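Side-chain contacts in putative short-chain dehydrogenase/reductase (Burkholderia xenovorans, PDB 5IZ4), which probably acts as an NADPH-dependent oxidoreductase, possibly on 3-oxoacyl-[acyl-carrier-protein] substrates, and holds ADP in the nucleotide site of its Rossmann fold: residues A138-L143 / P193-N198; A242-F247 / I260-G265; G131-T136 / L185-N190. All coordinates share one frame; numbering follows the deposited sequence.

Contact 1. Residues A138-L143 / P193-N198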
loop_
_atom_site.group_PDB
_atom_site.type_symbol
_atom_site.label_atom_id
_atom_site.label_comp_id
_atom_site.label_asym_id
_atom_site.label_seq_id
_atom_site.Cartn_x
_atom_site.Cartn_y
_atom_site.Cartn_z
ATOM N N ALA A 138 21.735 -3.310 19.166
ATOM C CA ALA A 138 22.749 -4.018 19.942
ATOM C C ALA A 138 23.318 -5.208 19.178
ATOM O O ALA A 138 24.513 -5.508 19.297
ATOM C CB ALA A 138 22.167 -4.476 21.284
ATOM N N ALA A 139 22.491 -5.865 18.363
ATOM C CA ALA A 139 22.867 -7.052 17.608
ATOM C C ALA A 139 23.526 -6.745 16.270
ATOM O O ALA A 139 24.142 -7.648 15.688
ATOM C CB ALA A 139 21.633 -7.925 17.347
ATOM N N VAL A 140 23.426 -5.502 15.786
ATOM C CA VAL A 140 23.894 -5.188 14.428
ATOM C C VAL A 140 25.367 -5.522 14.219
ATOM O O VAL A 140 25.697 -6.120 13.176
ATOM C CB VAL A 140 23.564 -3.720 14.090
ATOM C CG1 VAL A 140 24.533 -3.173 13.051
ATOM C CG2 VAL A 140 22.122 -3.586 13.610
ATOM N N PRO A 141 26.301 -5.171 15.112
ATOM C CA PRO A 141 27.708 -5.525 14.843
ATOM C C PRO A 141 27.921 -7.010 14.589
ATOM O O PRO A 141 28.570 -7.381 13.602
ATOM C CB PRO A 141 28.434 -5.037 16.105
ATOM C CG PRO A 141 27.629 -3.850 16.537
ATOM C CD PRO A 141 26.184 -4.247 16.263
ATOM N N LEU A 142 27.361 -7.879 15.438
ATOM C CA LEU A 142 27.524 -9.316 15.224
ATOM C C LEU A 142 26.731 -9.799 14.011
ATOM O O LEU A 142 27.193 -10.687 13.281
ATOM C CB LEU A 142 27.115 -10.086 16.478
ATOM C CG LEU A 142 28.241 -10.283 17.492
ATOM C CD1 LEU A 142 27.700 -10.864 18.786
ATOM C CD2 LEU A 142 29.316 -11.180 16.898
ATOM N N LEU A 143 25.535 -9.243 13.782
ATOM C CA LEU A 143 24.772 -9.619 12.595
ATOM C C LEU A 143 25.553 -9.325 11.324
ATOM O O LEU A 143 25.573 -10.140 10.395
ATOM C CB LEU A 143 23.429 -8.885 12.571
ATOM C CG LEU A 143 22.330 -9.503 13.435
ATOM C CD1 LEU A 143 21.241 -8.479 13.700
ATOM C CD2 LEU A 143 21.738 -10.738 12.731
ATOM N N PRO A 193 23.801 -4.179 2.464
ATOM C CA PRO A 193 23.336 -5.464 1.933
ATOM C C PRO A 193 23.554 -6.647 2.867
ATOM O O PRO A 193 23.115 -7.749 2.527
ATOM C CB PRO A 193 24.192 -5.629 0.677
ATOM C CG PRO A 193 25.487 -5.014 1.063
ATOM C CD PRO A 193 25.140 -3.835 1.948
ATOM N N HIS A 194 24.203 -6.414 4.014
ATOM C CA HIS A 194 24.649 -7.512 4.868
ATOM C C HIS A 194 23.537 -8.082 5.731
ATOM O O HIS A 194 23.600 -9.256 6.106
ATOM C CB HIS A 194 25.802 -7.052 5.753
ATOM C CG HIS A 194 26.918 -6.426 4.985
ATOM N ND1 HIS A 194 27.119 -5.063 4.938
ATOM C CD2 HIS A 194 27.875 -6.976 4.201
ATOM C CE1 HIS A 194 28.167 -4.801 4.177
ATOM N NE2 HIS A 194 28.643 -5.945 3.718
ATOM N N ILE A 195 22.526 -7.284 6.057
ATOM C CA ILE A 195 21.436 -7.704 6.934
ATOM C C ILE A 195 20.119 -7.369 6.250
ATOM O O ILE A 195 19.938 -6.247 5.768
ATOM C CB ILE A 195 21.502 -7.010 8.311
ATOM C CG1 ILE A 195 22.873 -7.203 8.959
ATOM C CG2 ILE A 195 20.388 -7.542 9.216
ATOM C CD1 ILE A 195 23.138 -6.235 10.149
ATOM N N ARG A 196 19.209 -8.339 6.200
ATOM C CA ARG A 196 17.848 -8.122 5.733
ATOM C C ARG A 196 16.938 -7.897 6.930
ATOM O O ARG A 196 17.129 -8.511 7.980
ATOM C CB ARG A 196 17.354 -9.315 4.916
ATOM C CG ARG A 196 18.152 -9.532 3.632
ATOM C CD ARG A 196 17.689 -10.789 2.899
ATOM N NE ARG A 196 18.036 -11.996 3.644
ATOM C CZ ARG A 196 17.160 -12.729 4.326
ATOM N NH1 ARG A 196 15.882 -12.373 4.369
ATOM N NH2 ARG A 196 17.571 -13.805 4.973
ATOM N N VAL A 197 15.968 -6.998 6.782
ATOM C CA VAL A 197 15.061 -6.659 7.877
ATOM C C VAL A 197 13.639 -6.711 7.343
ATOM O O VAL A 197 13.310 -6.011 6.374
ATOM C CB VAL A 197 15.354 -5.275 8.480
ATOM C CG1 VAL A 197 14.516 -5.061 9.768
ATOM C CG2 VAL A 197 16.849 -5.107 8.784
ATOM N N ASN A 198 12.792 -7.516 7.986
ATOM C CA ASN A 198 11.408 -7.681 7.565
ATOM C C ASN A 198 10.517 -7.694 8.797
ATOM O O ASN A 198 10.978 -7.911 9.920
ATOM C CB ASN A 198 11.213 -8.972 6.762
ATOM C CG ASN A 198 11.956 -8.947 5.436
ATOM O OD1 ASN A 198 11.576 -8.220 4.511
ATOM N ND2 ASN A 198 13.016 -9.750 5.333
#

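Contact 2. Residues A242-F247 / I260-G265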
loop_
_atom_site.group_PDB
_atom_site.type_symbol
_atom_site.label_atom_id
_atom_site.label_comp_id
_atom_site.label_asym_id
_atom_site.label_seq_id
_atom_site.Cartn_x
_atom_site.Cartn_y
_atom_site.Cartn_z
ATOM N N ALA A 242 6.094 -18.688 13.490
ATOM C CA ALA A 242 7.465 -19.185 13.566
ATOM C C ALA A 242 7.940 -19.709 12.214
ATOM O O ALA A 242 9.082 -19.456 11.816
ATOM C CB ALA A 242 7.565 -20.285 14.624
ATOM N N GLU A 243 7.083 -20.448 11.499
ATOM C CA GLU A 243 7.467 -20.936 10.171
ATOM C C GLU A 243 7.809 -19.781 9.244
ATOM O O GLU A 243 8.771 -19.856 8.471
ATOM C CB GLU A 243 6.347 -21.775 9.535
ATOM C CG GLU A 243 6.183 -23.195 10.047
ATOM C CD GLU A 243 7.374 -24.113 9.761
ATOM O OE1 GLU A 243 7.556 -25.066 10.539
ATOM O OE2 GLU A 243 8.107 -23.901 8.770
ATOM N N LEU A 244 7.011 -18.713 9.287
ATOM C CA LEU A 244 7.282 -17.550 8.453
ATOM C C LEU A 244 8.594 -16.877 8.855
ATOM O O LEU A 244 9.380 -16.474 7.990
ATOM C CB LEU A 244 6.099 -16.585 8.548
ATOM C CG LEU A 244 6.010 -15.313 7.706
ATOM C CD1 LEU A 244 6.087 -15.603 6.214
ATOM C CD2 LEU A 244 4.707 -14.597 8.038
ATOM N N ALA A 245 8.863 -16.756 10.158
ATOM C CA ALA A 245 10.127 -16.163 10.575
ATOM C C ALA A 245 11.302 -17.014 10.115
ATOM O O ALA A 245 12.331 -16.484 9.672
ATOM C CB ALA A 245 10.163 -15.990 12.098
ATOM N N TRP A 246 11.171 -18.336 10.235
ATOM C CA TRP A 246 12.216 -19.241 9.762
ATOM C C TRP A 246 12.391 -19.140 8.250
ATOM O O TRP A 246 13.525 -19.067 7.755
ATOM C CB TRP A 246 11.902 -20.684 10.171
ATOM C CG TRP A 246 12.731 -21.689 9.413
ATOM C CD1 TRP A 246 12.310 -22.525 8.411
ATOM C CD2 TRP A 246 14.136 -21.922 9.564
ATOM N NE1 TRP A 246 13.366 -23.273 7.946
ATOM C CE2 TRP A 246 14.499 -22.917 8.633
ATOM C CE3 TRP A 246 15.122 -21.382 10.389
ATOM C CZ2 TRP A 246 15.802 -23.388 8.517
ATOM C CZ3 TRP A 246 16.419 -21.850 10.271
ATOM C CH2 TRP A 246 16.751 -22.839 9.337
ATOM N N PHE A 247 11.284 -19.118 7.496
ATOM C CA PHE A 247 11.398 -19.037 6.043
ATOM C C PHE A 247 12.109 -17.761 5.616
ATOM O O PHE A 247 13.013 -17.795 4.773
ATOM C CB PHE A 247 10.025 -19.104 5.363
ATOM C CG PHE A 247 10.061 -18.630 3.928
ATOM C CD1 PHE A 247 10.518 -19.467 2.924
ATOM C CD2 PHE A 247 9.698 -17.330 3.599
ATOM C CE1 PHE A 247 10.587 -19.030 1.621
ATOM C CE2 PHE A 247 9.772 -16.886 2.292
ATOM C CZ PHE A 247 10.221 -17.741 1.305
ATOM N N ILE A 260 4.921 -8.754 5.926
ATOM C CA ILE A 260 4.185 -9.917 5.425
ATOM C C ILE A 260 2.976 -10.144 6.318
ATOM O O ILE A 260 3.135 -10.434 7.511
ATOM C CB ILE A 260 5.064 -11.178 5.405
ATOM C CG1 ILE A 260 6.413 -10.892 4.747
ATOM C CG2 ILE A 260 4.335 -12.304 4.677
ATOM C CD1 ILE A 260 6.292 -10.476 3.309
ATOM N N ALA A 261 1.775 -10.033 5.756
ATOM C CA ALA A 261 0.543 -10.198 6.525
ATOM C C ALA A 261 0.086 -11.654 6.466
ATOM O O ALA A 261 -0.093 -12.215 5.378
ATOM C CB ALA A 261 -0.552 -9.272 5.991
ATOM N N ALA A 262 -0.094 -12.263 7.636
ATOM C CA ALA A 262 -0.577 -13.634 7.776
ATOM C C ALA A 262 -1.770 -13.532 8.720
ATOM O O ALA A 262 -1.626 -13.650 9.942
ATOM C CB ALA A 262 0.515 -14.559 8.304
ATOM N N GLU A 263 -2.950 -13.268 8.148
ATOM C CA GLU A 263 -4.089 -12.847 8.953
ATOM C C GLU A 263 -5.377 -13.534 8.532
ATOM O O GLU A 263 -6.465 -13.019 8.828
ATOM C CB GLU A 263 -4.280 -11.320 8.886
ATOM C CG GLU A 263 -3.942 -10.649 7.544
ATOM C CD GLU A 263 -4.702 -11.228 6.349
ATOM O OE1 GLU A 263 -4.481 -12.409 5.994
ATOM O OE2 GLU A 263 -5.520 -10.490 5.752
ATOM N N ASN A 264 -5.281 -14.664 7.834
ATOM C CA ASN A 264 -6.436 -15.508 7.530
ATOM C C ASN A 264 -7.472 -14.784 6.674
ATOM O O ASN A 264 -8.664 -15.100 6.723
ATOM C CB ASN A 264 -7.046 -16.048 8.826
ATOM C CG ASN A 264 -6.079 -16.956 9.546
ATOM O OD1 ASN A 264 -5.700 -17.993 9.010
ATOM N ND2 ASN A 264 -5.623 -16.546 10.730
ATOM N N GLY A 265 -7.022 -13.820 5.871
ATOM C CA GLY A 265 -7.893 -13.129 4.942
ATOM C C GLY A 265 -8.598 -11.902 5.485
ATOM O O GLY A 265 -9.391 -11.297 4.757
#

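Contact 3. Residues G131-T136 / L185-N190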
loop_
_atom_site.group_PDB
_atom_site.type_symbol
_atom_site.label_atom_id
_atom_site.label_comp_id
_atom_site.label_asym_id
_atom_site.label_seq_id
_atom_site.Cartn_x
_atom_site.Cartn_y
_atom_site.Cartn_z
ATOM N N GLY A 131 12.186 -0.568 22.320
ATOM C CA GLY A 131 12.858 -1.794 22.719
ATOM C C GLY A 131 13.274 -2.635 21.529
ATOM O O GLY A 131 14.360 -3.226 21.516
ATOM N N LEU A 132 12.423 -2.683 20.506
ATOM C CA LEU A 132 12.750 -3.428 19.298
ATOM C C LEU A 132 13.948 -2.808 18.589
ATOM O O LEU A 132 14.864 -3.521 18.161
ATOM C CB LEU A 132 11.520 -3.476 18.400
ATOM C CG LEU A 132 11.598 -4.231 17.066
ATOM C CD1 LEU A 132 10.237 -4.839 16.720
ATOM C CD2 LEU A 132 12.070 -3.297 15.964
ATOM N N TYR A 133 13.969 -1.478 18.478
ATOM C CA TYR A 133 15.126 -0.796 17.907
ATOM C C TYR A 133 16.392 -1.048 18.726
ATOM O O TYR A 133 17.469 -1.302 18.167
ATOM C CB TYR A 133 14.857 0.703 17.810
ATOM C CG TYR A 133 16.071 1.471 17.350
ATOM C CD1 TYR A 133 16.931 2.071 18.267
ATOM C CD2 TYR A 133 16.373 1.576 15.994
ATOM C CE1 TYR A 133 18.057 2.762 17.853
ATOM C CE2 TYR A 133 17.491 2.267 15.561
ATOM C CZ TYR A 133 18.335 2.856 16.501
ATOM O OH TYR A 133 19.446 3.535 16.074
ATOM N N GLN A 134 16.293 -0.942 20.053
ATOM C CA GLN A 134 17.486 -1.073 20.885
ATOM C C GLN A 134 18.073 -2.477 20.794
ATOM O O GLN A 134 19.299 -2.645 20.772
ATOM C CB GLN A 134 17.158 -0.700 22.335
ATOM C CG GLN A 134 16.941 0.814 22.502
ATOM C CD GLN A 134 16.653 1.250 23.941
ATOM O OE1 GLN A 134 16.951 2.383 24.315
ATOM N NE2 GLN A 134 16.043 0.366 24.737
ATOM N N MET A 135 17.214 -3.495 20.719
ATOM C CA MET A 135 17.699 -4.864 20.576
ATOM C C MET A 135 18.379 -5.051 19.226
ATOM O O MET A 135 19.469 -5.630 19.136
ATOM C CB MET A 135 16.535 -5.845 20.733
ATOM C CG MET A 135 16.974 -7.274 20.949
ATOM S SD MET A 135 17.856 -7.452 22.523
ATOM C CE MET A 135 18.838 -8.901 22.143
ATOM N N THR A 136 17.744 -4.551 18.165
ATOM C CA THR A 136 18.315 -4.657 16.829
ATOM C C THR A 136 19.662 -3.951 16.759
ATOM O O THR A 136 20.649 -4.525 16.284
ATOM C CB THR A 136 17.352 -4.074 15.799
ATOM O OG1 THR A 136 16.092 -4.763 15.857
ATOM C CG2 THR A 136 17.931 -4.240 14.410
ATOM N N LEU A 185 11.403 -0.397 7.488
ATOM C CA LEU A 185 11.878 0.136 6.212
ATOM C C LEU A 185 13.215 0.842 6.369
ATOM O O LEU A 185 14.131 0.642 5.562
ATOM C CB LEU A 185 10.850 1.095 5.621
ATOM C CG LEU A 185 9.482 0.500 5.326
ATOM C CD1 LEU A 185 8.606 1.574 4.727
ATOM C CD2 LEU A 185 9.612 -0.673 4.391
ATOM N N SER A 186 13.340 1.702 7.385
ATOM C CA SER A 186 14.605 2.398 7.577
ATOM C C SER A 186 15.731 1.407 7.838
ATOM O O SER A 186 16.821 1.514 7.260
ATOM C CB SER A 186 14.491 3.393 8.735
ATOM O OG SER A 186 15.764 3.973 8.982
ATOM N N LEU A 187 15.485 0.442 8.727
ATOM C CA LEU A 187 16.515 -0.532 9.070
ATOM C C LEU A 187 16.919 -1.345 7.849
ATOM O O LEU A 187 18.111 -1.570 7.607
ATOM C CB LEU A 187 16.020 -1.447 10.186
ATOM C CG LEU A 187 15.850 -0.823 11.586
ATOM C CD1 LEU A 187 15.193 -1.838 12.512
ATOM C CD2 LEU A 187 17.184 -0.346 12.151
ATOM N N ALA A 188 15.938 -1.786 7.057
ATOM C CA ALA A 188 16.254 -2.529 5.844
ATOM C C ALA A 188 17.120 -1.700 4.905
ATOM O O ALA A 188 18.108 -2.196 4.351
ATOM C CB ALA A 188 14.969 -2.964 5.136
ATOM N N ARG A 189 16.752 -0.432 4.700
ATOM C CA ARG A 189 17.506 0.404 3.775
ATOM C C ARG A 189 18.931 0.615 4.266
ATOM O O ARG A 189 19.886 0.588 3.477
ATOM C CB ARG A 189 16.801 1.748 3.584
ATOM C CG ARG A 189 17.475 2.663 2.579
ATOM C CD ARG A 189 16.734 3.984 2.407
ATOM N NE ARG A 189 15.434 3.808 1.761
ATOM C CZ ARG A 189 14.271 3.864 2.395
ATOM N NH1 ARG A 189 14.229 4.098 3.707
ATOM N NH2 ARG A 189 13.137 3.690 1.716
ATOM N N ASN A 190 19.099 0.833 5.565
ATOM C CA ASN A 190 20.402 1.235 6.065
ATOM C C ASN A 190 21.300 0.072 6.474
ATOM O O ASN A 190 22.507 0.280 6.646
ATOM C CB ASN A 190 20.216 2.198 7.236
ATOM C CG ASN A 190 19.733 3.547 6.774
ATOM O OD1 ASN A 190 20.535 4.397 6.383
ATOM N ND2 ASN A 190 18.420 3.738 6.763
#

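Contact 1. Residues A138-L143 / P193-N198
Leu143, which lies against Ile195, is tied into the structure through both its backbone polar atoms: its N donates to Ala139 O at 2.8 Å, and its O takes a hydrogen bond from the hydroxyl of Thr153. The CB of Leu143 sits 3.6 Å from Ile195 CD1 and 4.0 Å from Ile195 CG1. It is therefore the root of the leucine, not its methyls, that receives the isoleucine. Ile195 reaches this far because CG1 stands anti to its own carbonyl carbon and CD1 prolongs the chain in nearly extended form (chi2 165°), while the CG2 branch stays beside the carbonyl. The CD1 methyl also approaches Val140 O at 4.0 Å, and Val140 CG1 lies more loosely, 4.4 Å from Ile195 CD1. This is the helix-on-sheet layer of a Rossmann fold: helix 118-146 rests against the parallel sheet where strand 195-202 begins. Unbranched at CB, leucine leaves a slim surface for the incoming methyl, whereas a beta-branched isoleucine suits the extended backbone of a strand. On the neighbouring strand 153-158, Val155 touches both Leu143 and Ile195, and Ile195 also rests on Thr153, the residue whose hydroxyl binds Leu143 O.

Contact 2. Residues A242-F247 / I260-G265
Leu244 meets strand 259-262 with both its methyls. CD1 lies 4.0 Å from Ile260 CG2, and CD2 is 4.1 Å from the same CG2 in the one of two deposited conformers of Ile260 described here. Both methyls of the leucine fork lie against this one branch, and the two side chains cross obliquely. Two residues further on, Ala262 CB comes to 4.2 Å from Leu244 CD2; a side chain this small lets the wide leucine end settle close to the strand. Leu244 reaches outward because CG stands anti to its backbone N (chi1 -175°). Beyond this apolar layer the strand runs into a turn held by Glu263, whose OE1 accepts from Gly265 N at 2.9 Å from well above the carboxylate plane, while OE2 takes the N-H of Leu267. Gly265 has backbone angles at which a CB would press on the preceding carbonyl. On the helix, Glu243 forms a salt bridge with Arg33, and Leu244 also packs on Phe247 of the second subunit, whose ring stacks with Phe247 of this chain. A last helix and edge strand meeting another copy is consistent with the dimer interface that these elements form in many tetrameric short-chain dehydrogenases/reductases.

Contact 3. Residues G131-T136 / L185-N190
The ring of Tyr133 meets Leu187 through its CE2 atom, which lies 4.3 Å from Leu187 CD2. Phe121 of the third subunit meets the same ring with the two planes at about 50°, Ile116 of that subunit packs on it as well, and Leu183 of this chain adds a further apolar neighbour. A tyrosine suits the place because its long flat side chain can reach from one helix to a neighbouring helix and to another chain at once. The second flat group, the amide of Asn190, donates from ND2 to Ser186 O, which lies almost in the amide plane (2.8 Å, N-H...O angle 165°). Ser186 O also takes the backbone N of Asn190 at 2.9 Å, so the side chain curls back on its own helix one turn earlier and its amide is held against rotation. Helices 118-146 and 171-191 lie side by side on one layer of the Rossmann fold, and their contacts with the third subunit are consistent with the four-helix bundle that joins subunits in many short-chain dehydrogenases/reductases. Between the helices, the other methyl of Leu187, CD1, meets Thr136 CG2 tip to tip at 4.1 Å. Threonine serves both sides of its position: CG2, anti to the backbone N, presents a methyl to the leucine, while OG1 (chi1 -58°) turns back into the helix and donates to Leu132 O at 2.9 Å. That carbonyl also accepts Thr136 N at 3.1 Å, the two donors arriving from opposite faces of its plane. Asn100 of strand 97-100 makes a weak hydrogen bond to the same hydroxyl.

Overall arrangement
Contacts 1 and 3 have their centres about 9 Å apart: both draw on helix 118-146, and helix 171-191 of contact 3 leads, through a short loop, into the strand used by contact 1. They touch where Val197 O lies 3.7 Å from Ala188 CB. Contact 2 stands apart, its centre about 21 Å from contact 1 and about 20 Å from contact 3, yet its strand 259-262 neighbours strand 195-202. Bound ADP lies about 12 Å from the side chain of Ala262 and about 13 Å from that of Thr136; among ADP-binding residues, the side chain of Ile26 is about 8 Å from that of Leu244, and that of Val75 about 9 Å from that of Thr136. All three contacts touch the second subunit.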